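PDB 1O54: SAM-dependent O-methyltransferase from Thermotoga maritima, which catalyses methyl transfer from S-adenosyl-L-methionine as a homotetrameric O-methyltransferase of the TRM61 family, a dimer of dimers. Local coordinates for the interface of chains A and B and the interface of chains A and C. Residues are numbered along the deposited sequence; one frame, centred on the assembly and turned at random. Chains: chain A/B/C, SAM-dependent O-methyltransferase.

Contact 1: the interface of chains A and B. Residues chain A 242, 253-255, 257; chain B 238, 259-260.
A:Arg242 meets B:Glu238 and B:Ala259 with its guanidinium edge. A:Arg242 NH2 forms the salt bridge to the carboxylate, 2.9 Å from B:Glu238 OE1, on the syn side but tilted 30° out of the carboxylate plane. The two flat groups are turned 39° apart, and the added NH1-OE1 and NH2-OE2 bonds are weak. A:Arg242 NH1 also gives a bond of 2.7 Å to the backbone O of B:Ala259, nearly in line with the carbonyl. A bend at chi3 (69°) in the arginine chain sets this edge between both acceptors. In return B:Ala259 N donates to A:Asp255 O at 2.8 Å.

Water 1 joins A:Arg242 NH1, B:Glu238 OE1 and B:His260 ND1. It lies in the plane of the imidazole.

The apolar contacts flank these bonds. A:Pro253 CD sits over the face of the B:His260 ring, while CG of the same proline covers the guanidinium. A:Met257 SD touches B:Ala259 CB at 3.6 Å. A leucine at A:Arg242 would probably leave the B:Glu238 carboxylate without its counter-charge and the B:Ala259 carbonyl without this donor.

In the fold, A:Arg242 and B:Glu238 lie on the 234-245 strands of their chains. B:Ala259 and B:His260 belong to the loop between strands 256-258 and 263-269.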
loop_
_atom_site.group_PDB
_atom_site.type_symbol
_atom_site.label_atom_id
_atom_site.label_comp_id
_atom_site.label_asym_id
_atom_site.label_seq_id
_atom_site.Cartn_x
_atom_site.Cartn_y
_atom_site.Cartn_z
ATOM N N ARG A 242 7.225 -1.790 3.335
ATOM C CA ARG A 242 8.004 -0.994 2.398
ATOM C C ARG A 242 9.243 -0.493 3.114
ATOM O O ARG A 242 9.120 0.214 4.109
ATOM C CB ARG A 242 7.189 0.225 1.926
ATOM C CG ARG A 242 7.924 1.011 0.910
ATOM C CD ARG A 242 7.029 1.803 -0.063
ATOM N NE ARG A 242 6.375 2.877 0.663
ATOM C CZ ARG A 242 5.692 3.855 0.098
ATOM N NH1 ARG A 242 5.578 3.928 -1.216
ATOM N NH2 ARG A 242 5.142 4.775 0.864
ATOM N N PRO A 253 11.276 5.835 -0.381
ATOM C CA PRO A 253 11.136 4.383 -0.442
ATOM C C PRO A 253 12.122 3.789 -1.435
ATOM O O PRO A 253 12.553 4.473 -2.366
ATOM C CB PRO A 253 9.670 4.171 -0.880
ATOM C CG PRO A 253 8.989 5.416 -0.595
ATOM C CD PRO A 253 10.014 6.507 -0.782
ATOM N N VAL A 254 12.525 2.545 -1.214
ATOM C CA VAL A 254 13.325 1.823 -2.233
ATOM C C VAL A 254 12.528 1.752 -3.540
ATOM O O VAL A 254 11.306 1.952 -3.520
ATOM C CB VAL A 254 13.654 0.419 -1.798
ATOM C CG1 VAL A 254 14.546 0.437 -0.557
ATOM C CG2 VAL A 254 12.361 -0.390 -1.617
ATOM N N ASP A 255 13.185 1.475 -4.669
ATOM C CA ASP A 255 12.486 1.487 -5.976
ATOM C C ASP A 255 11.468 0.360 -6.113
ATOM O O ASP A 255 10.408 0.547 -6.711
ATOM C CB ASP A 255 13.469 1.343 -7.151
ATOM C CG ASP A 255 14.489 2.458 -7.218
ATOM O OD1 ASP A 255 15.042 2.700 -8.324
ATOM O OD2 ASP A 255 14.828 3.125 -6.218
ATOM N N MET A 257 9.610 -3.376 -4.219
ATOM C CA MET A 257 9.260 -4.053 -2.951
ATOM C C MET A 257 8.564 -5.377 -3.242
ATOM O O MET A 257 8.213 -5.663 -4.399
ATOM C CB MET A 257 8.342 -3.170 -2.087
ATOM C CG MET A 257 7.033 -2.775 -2.776
ATOM S SD MET A 257 6.057 -1.516 -1.876
ATOM C CE MET A 257 4.900 -2.589 -0.866
ATOM N N GLU B 238 0.799 10.363 -2.632
ATOM C CA GLU B 238 1.561 9.331 -3.283
ATOM C C GLU B 238 0.610 8.207 -3.676
ATOM O O GLU B 238 -0.446 8.023 -3.029
ATOM C CB GLU B 238 2.678 8.774 -2.384
ATOM C CG GLU B 238 2.197 7.778 -1.381
ATOM C CD GLU B 238 3.311 7.263 -0.450
ATOM O OE1 GLU B 238 4.428 6.931 -0.896
ATOM O OE2 GLU B 238 2.996 7.153 0.717
ATOM N N ALA B 259 7.766 0.379 -5.817
ATOM C CA ALA B 259 7.475 0.885 -4.470
ATOM C C ALA B 259 7.342 2.397 -4.440
ATOM O O ALA B 259 6.772 2.909 -3.469
ATOM C CB ALA B 259 8.554 0.472 -3.483
ATOM N N HIS B 260 7.885 3.103 -5.454
ATOM C CA HIS B 260 7.921 4.586 -5.447
ATOM C C HIS B 260 8.319 5.241 -6.788
ATOM O O HIS B 260 9.297 4.860 -7.409
ATOM C CB HIS B 260 8.899 5.040 -4.360
ATOM C CG HIS B 260 9.031 6.518 -4.219
ATOM N ND1 HIS B 260 8.019 7.309 -3.724
ATOM C CD2 HIS B 260 10.092 7.340 -4.424
ATOM C CE1 HIS B 260 8.436 8.563 -3.669
ATOM N NE2 HIS B 260 9.692 8.608 -4.088
HETATM O O HOH W 1 5.521 6.547 -3.017
#

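Contact 2: the interface of chains A and C. Residues chain A 103, 239-241; chain C 103, 239-241.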
loop_
_atom_site.group_PDB
_atom_site.type_symbol
_atom_site.label_atom_id
_atom_site.label_comp_id
_atom_site.label_asym_id
_atom_site.label_seq_id
_atom_site.Cartn_x
_atom_site.Cartn_y
_atom_site.Cartn_z
ATOM N N PHE A 103 3.236 -11.327 13.157
ATOM C CA PHE A 103 1.881 -10.847 13.295
ATOM C C PHE A 103 0.922 -11.996 13.637
ATOM O O PHE A 103 0.073 -11.879 14.549
ATOM C CB PHE A 103 1.482 -10.143 12.009
ATOM C CG PHE A 103 0.053 -9.652 12.002
ATOM C CD1 PHE A 103 -0.341 -8.560 12.769
ATOM C CD2 PHE A 103 -0.880 -10.259 11.182
ATOM C CE1 PHE A 103 -1.667 -8.107 12.733
ATOM C CE2 PHE A 103 -2.163 -9.801 11.121
ATOM C CZ PHE A 103 -2.562 -8.723 11.893
ATOM N N SER A 239 -0.702 -7.607 4.511
ATOM C CA SER A 239 0.195 -6.501 4.825
ATOM C C SER A 239 1.169 -6.248 3.678
ATOM O O SER A 239 1.571 -7.206 2.951
ATOM C CB SER A 239 0.991 -6.796 6.084
ATOM O OG SER A 239 1.876 -7.870 5.887
ATOM N N LEU A 240 1.539 -4.968 3.516
ATOM C CA LEU A 240 2.585 -4.532 2.621
ATOM C C LEU A 240 3.624 -3.849 3.476
ATOM O O LEU A 240 3.301 -2.904 4.206
ATOM C CB LEU A 240 2.075 -3.531 1.560
ATOM N N PHE A 241 4.853 -4.320 3.377
ATOM C CA PHE A 241 5.986 -3.720 4.074
ATOM C C PHE A 241 6.888 -3.041 3.063
ATOM O O PHE A 241 7.243 -3.629 2.043
ATOM C CB PHE A 241 6.766 -4.765 4.843
ATOM C CG PHE A 241 6.193 -5.105 6.170
ATOM C CD1 PHE A 241 4.951 -5.705 6.273
ATOM C CD2 PHE A 241 6.878 -4.807 7.325
ATOM C CE1 PHE A 241 4.414 -6.048 7.490
ATOM C CE2 PHE A 241 6.373 -5.137 8.550
ATOM C CZ PHE A 241 5.119 -5.739 8.652
ATOM N N PHE C 103 6.425 -7.100 14.838
ATOM C CA PHE C 103 7.493 -7.032 13.869
ATOM C C PHE C 103 8.793 -6.534 14.516
ATOM O O PHE C 103 9.883 -7.111 14.302
ATOM C CB PHE C 103 7.053 -6.137 12.724
ATOM C CG PHE C 103 8.116 -5.929 11.670
ATOM C CD1 PHE C 103 8.471 -6.946 10.790
ATOM C CD2 PHE C 103 8.719 -4.693 11.533
ATOM C CE1 PHE C 103 9.445 -6.728 9.806
ATOM C CE2 PHE C 103 9.644 -4.468 10.558
ATOM C CZ PHE C 103 10.009 -5.482 9.689
ATOM N N SER C 239 4.826 -0.259 7.440
ATOM C CA SER C 239 3.883 -1.277 6.991
ATOM C C SER C 239 2.474 -0.701 6.879
ATOM O O SER C 239 2.091 0.222 7.660
ATOM C CB SER C 239 3.855 -2.447 7.959
ATOM O OG SER C 239 3.333 -2.064 9.205
ATOM N N LEU C 240 1.714 -1.237 5.911
ATOM C CA LEU C 240 0.303 -0.977 5.749
ATOM C C LEU C 240 -0.397 -2.308 5.878
ATOM O O LEU C 240 -0.075 -3.249 5.143
ATOM C CB LEU C 240 -0.030 -0.369 4.367
ATOM N N PHE C 241 -1.342 -2.376 6.795
ATOM C CA PHE C 241 -2.168 -3.563 6.991
ATOM C C PHE C 241 -3.579 -3.270 6.525
ATOM O O PHE C 241 -4.161 -2.249 6.887
ATOM C CB PHE C 241 -2.180 -3.982 8.446
ATOM C CG PHE C 241 -1.005 -4.789 8.862
ATOM C CD1 PHE C 241 0.267 -4.248 8.848
ATOM C CD2 PHE C 241 -1.159 -6.101 9.247
ATOM C CE1 PHE C 241 1.363 -4.971 9.251
ATOM C CE2 PHE C 241 -0.090 -6.846 9.655
ATOM C CZ PHE C 241 1.193 -6.300 9.638
#
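The rings of A:Phe241 and C:Phe241 touch near the two-fold axis, CE1 of one lying 3.7 Å from CE1 of the other. They cross at a slant and form the middle of an aromatic cluster. Each ring then reaches a phenylalanine of the partner chain. C:Phe241 points CE2 at the face of A:Phe103, over the ring centre. The ring centroids are 4.7 Å apart and the planes meet at 57°, an edge-to-face pair. A:Phe103 comes from helix 98-107, with CG anti to the backbone N (chi1 177°), and chi2 of 72° turns its face to the incoming edge. A:Phe241 and C:Phe103 repeat the pair on the other side of the axis.

The serine methylenes cover a face of the central rings. A:Ser239 CB sits over the middle of the C:Phe241 ring, 3.6 Å from its CZ. Its hydroxyl OG lies instead at the edge of A:Phe241, in its own chain.

Further out, the backbones pair as antiparallel strands. A:Leu240 N donates to C:Leu240 O at 2.9 Å, and the reverse bond matches it. A:Ser239 forms an antiparallel beta bridge with C:Phe241, and A:Phe241 with C:Ser239. Both leucine side chains are incompletely modelled, so their packing cannot be read.

The site joins strand 234-245 of the two subunits edge to edge and ties helix 98-107 of each to the partner strand. It thus forms part of a subunit interface in the homotetramer.

Contact 3: the interface of chains A and B. Residues chain A 238, 259-260, 263; chain B 242, 244, 253.
A:Tyr263 holds CG anti to its carbonyl carbon (chi1 -62°), and its phenol and B:Pro253 approach each other from opposite directions. B:Tyr244 has a similar first torsion (chi1 -78°), which brings its own phenol near the same place. In this TRM61-family methyltransferase the A:Tyr263 hydroxyl comes near the B:Tyr244 ring across the seam between chains A and B.

The A:Tyr263 hydroxyl OH lies 3.3 Å from B:Pro253 CD. That carbon also rests on the face of A:His260. The proline is therefore wedged among the phenol and imidazole of chain A and its own chain, where its CA lies over the rim of the B:Tyr244 ring. Within chain A, CE1 of A:His260 in turn covers the rim of the A:Tyr263 ring. B:Tyr244 CE2 comes to 4.0 Å from A:Tyr263 OH, but the two hydroxyls are joined through solvent.

Water 3 is 2.5 Å from A:Tyr263 OH and 2.9 Å from B:Tyr244 OH. Water 3 also lies 2.9 Å from A:Glu238 OE1, so the tyrosine pair is linked to the carboxylate. Water 2 sits beside it, 2.7 Å from B:Tyr244 OH and farther from A:Tyr263. OE1 is shared as well by the salt bridge from B:Arg242 NH2 and by water 4, which A:His260 ND1 holds in the plane of its ring; these several partners are likely to keep the carboxylate in its orientation. The B:Arg242 guanidinium also bonds to A:Ala259 O through NH1.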
loop_
_atom_site.group_PDB
_atom_site.type_symbol
_atom_site.label_atom_id
_atom_site.label_comp_id
_atom_site.label_asym_id
_atom_site.label_seq_id
_atom_site.Cartn_x
_atom_site.Cartn_y
_atom_site.Cartn_z
ATOM N N GLU A 238 -4.101 -8.586 4.942
ATOM C CA GLU A 238 -2.870 -8.626 4.199
ATOM C C GLU A 238 -2.000 -7.459 4.648
ATOM O O GLU A 238 -2.528 -6.422 5.109
ATOM C CB GLU A 238 -3.102 -8.546 2.680
ATOM C CG GLU A 238 -3.347 -7.159 2.185
ATOM C CD GLU A 238 -3.629 -7.092 0.672
ATOM O OE1 GLU A 238 -2.939 -7.733 -0.146
ATOM O OE2 GLU A 238 -4.520 -6.334 0.349
ATOM N N ALA A 259 5.311 -7.416 -3.328
ATOM C CA ALA A 259 3.910 -7.012 -3.492
ATOM C C ALA A 259 2.954 -7.938 -2.761
ATOM O O ALA A 259 1.810 -7.527 -2.533
ATOM C CB ALA A 259 3.518 -6.968 -4.959
ATOM N N HIS A 260 3.392 -9.172 -2.432
ATOM C CA HIS A 260 2.494 -10.190 -1.836
ATOM C C HIS A 260 3.201 -11.441 -1.268
ATOM O O HIS A 260 4.042 -12.038 -1.919
ATOM C CB HIS A 260 1.486 -10.629 -2.903
ATOM C CG HIS A 260 0.498 -11.646 -2.445
ATOM N ND1 HIS A 260 -0.497 -11.357 -1.537
ATOM C CD2 HIS A 260 0.293 -12.928 -2.838
ATOM C CE1 HIS A 260 -1.246 -12.431 -1.358
ATOM N NE2 HIS A 260 -0.788 -13.399 -2.139
ATOM N N TYR A 263 -2.499 -14.029 2.111
ATOM C CA TYR A 263 -3.695 -13.567 2.811
ATOM C C TYR A 263 -3.735 -14.351 4.113
ATOM O O TYR A 263 -3.536 -15.553 4.098
ATOM C CB TYR A 263 -4.948 -13.829 1.998
ATOM C CG TYR A 263 -4.921 -13.077 0.677
ATOM C CD1 TYR A 263 -4.543 -13.691 -0.496
ATOM C CD2 TYR A 263 -5.200 -11.711 0.643
ATOM C CE1 TYR A 263 -4.509 -12.986 -1.692
ATOM C CE2 TYR A 263 -5.150 -10.991 -0.559
ATOM C CZ TYR A 263 -4.817 -11.640 -1.708
ATOM O OH TYR A 263 -4.769 -10.981 -2.931
ATOM N N ARG B 242 -0.640 -1.754 -7.939
ATOM C CA ARG B 242 -0.288 -3.158 -7.794
ATOM C C ARG B 242 -1.000 -3.943 -8.879
ATOM O O ARG B 242 -2.225 -3.924 -8.931
ATOM C CB ARG B 242 -0.755 -3.687 -6.425
ATOM C CG ARG B 242 -0.340 -5.092 -6.213
ATOM C CD ARG B 242 -0.167 -5.496 -4.736
ATOM N NE ARG B 242 -1.468 -5.517 -4.094
ATOM C CZ ARG B 242 -1.701 -6.003 -2.888
ATOM N NH1 ARG B 242 -0.727 -6.539 -2.177
ATOM N NH2 ARG B 242 -2.928 -5.966 -2.412
ATOM N N TYR B 244 -2.064 -7.727 -10.678
ATOM C CA TYR B 244 -2.398 -9.080 -10.293
ATOM C C TYR B 244 -2.087 -10.049 -11.412
ATOM O O TYR B 244 -2.185 -9.688 -12.596
ATOM C CB TYR B 244 -3.895 -9.157 -9.961
ATOM C CG TYR B 244 -4.228 -8.596 -8.607
ATOM C CD1 TYR B 244 -4.139 -7.250 -8.361
ATOM C CD2 TYR B 244 -4.697 -9.417 -7.567
ATOM C CE1 TYR B 244 -4.416 -6.730 -7.116
ATOM C CE2 TYR B 244 -4.994 -8.877 -6.306
ATOM C CZ TYR B 244 -4.876 -7.560 -6.098
ATOM O OH TYR B 244 -5.160 -6.957 -4.873
ATOM N N PRO B 253 -1.828 -10.919 -6.226
ATOM C CA PRO B 253 -0.919 -9.881 -6.703
ATOM C C PRO B 253 0.345 -10.498 -7.283
ATOM O O PRO B 253 0.716 -11.614 -6.913
ATOM C CB PRO B 253 -0.629 -9.036 -5.443
ATOM C CG PRO B 253 -1.690 -9.344 -4.509
ATOM C CD PRO B 253 -2.076 -10.779 -4.769
HETATM O O HOH W 2 -6.749 -8.397 -3.195
HETATM O O HOH W 3 -4.326 -8.497 -2.569
HETATM O O HOH W 4 -0.902 -9.032 -0.213
#

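Contact 1 and contact 3 are two-fold related patches of one A-B interface with partly matching residues, the arginine-glutamate bridge among them, chains exchanged. The centres of their C-alpha atoms are about 14 Å apart. Contact 2 lies about 14 Å from contact 1 and 12 Å from contact 3, centre to centre. Strand 234-245 runs through all of them. In chain A, residues 239-241 pair with chain C, while A:Glu238 and A:Arg242, just to either side, engage chain B. One strand thus serves two different partners. This couples the two kinds of interface within the dimer-of-dimers tetramer, although these local sites do not show which dimer forms first.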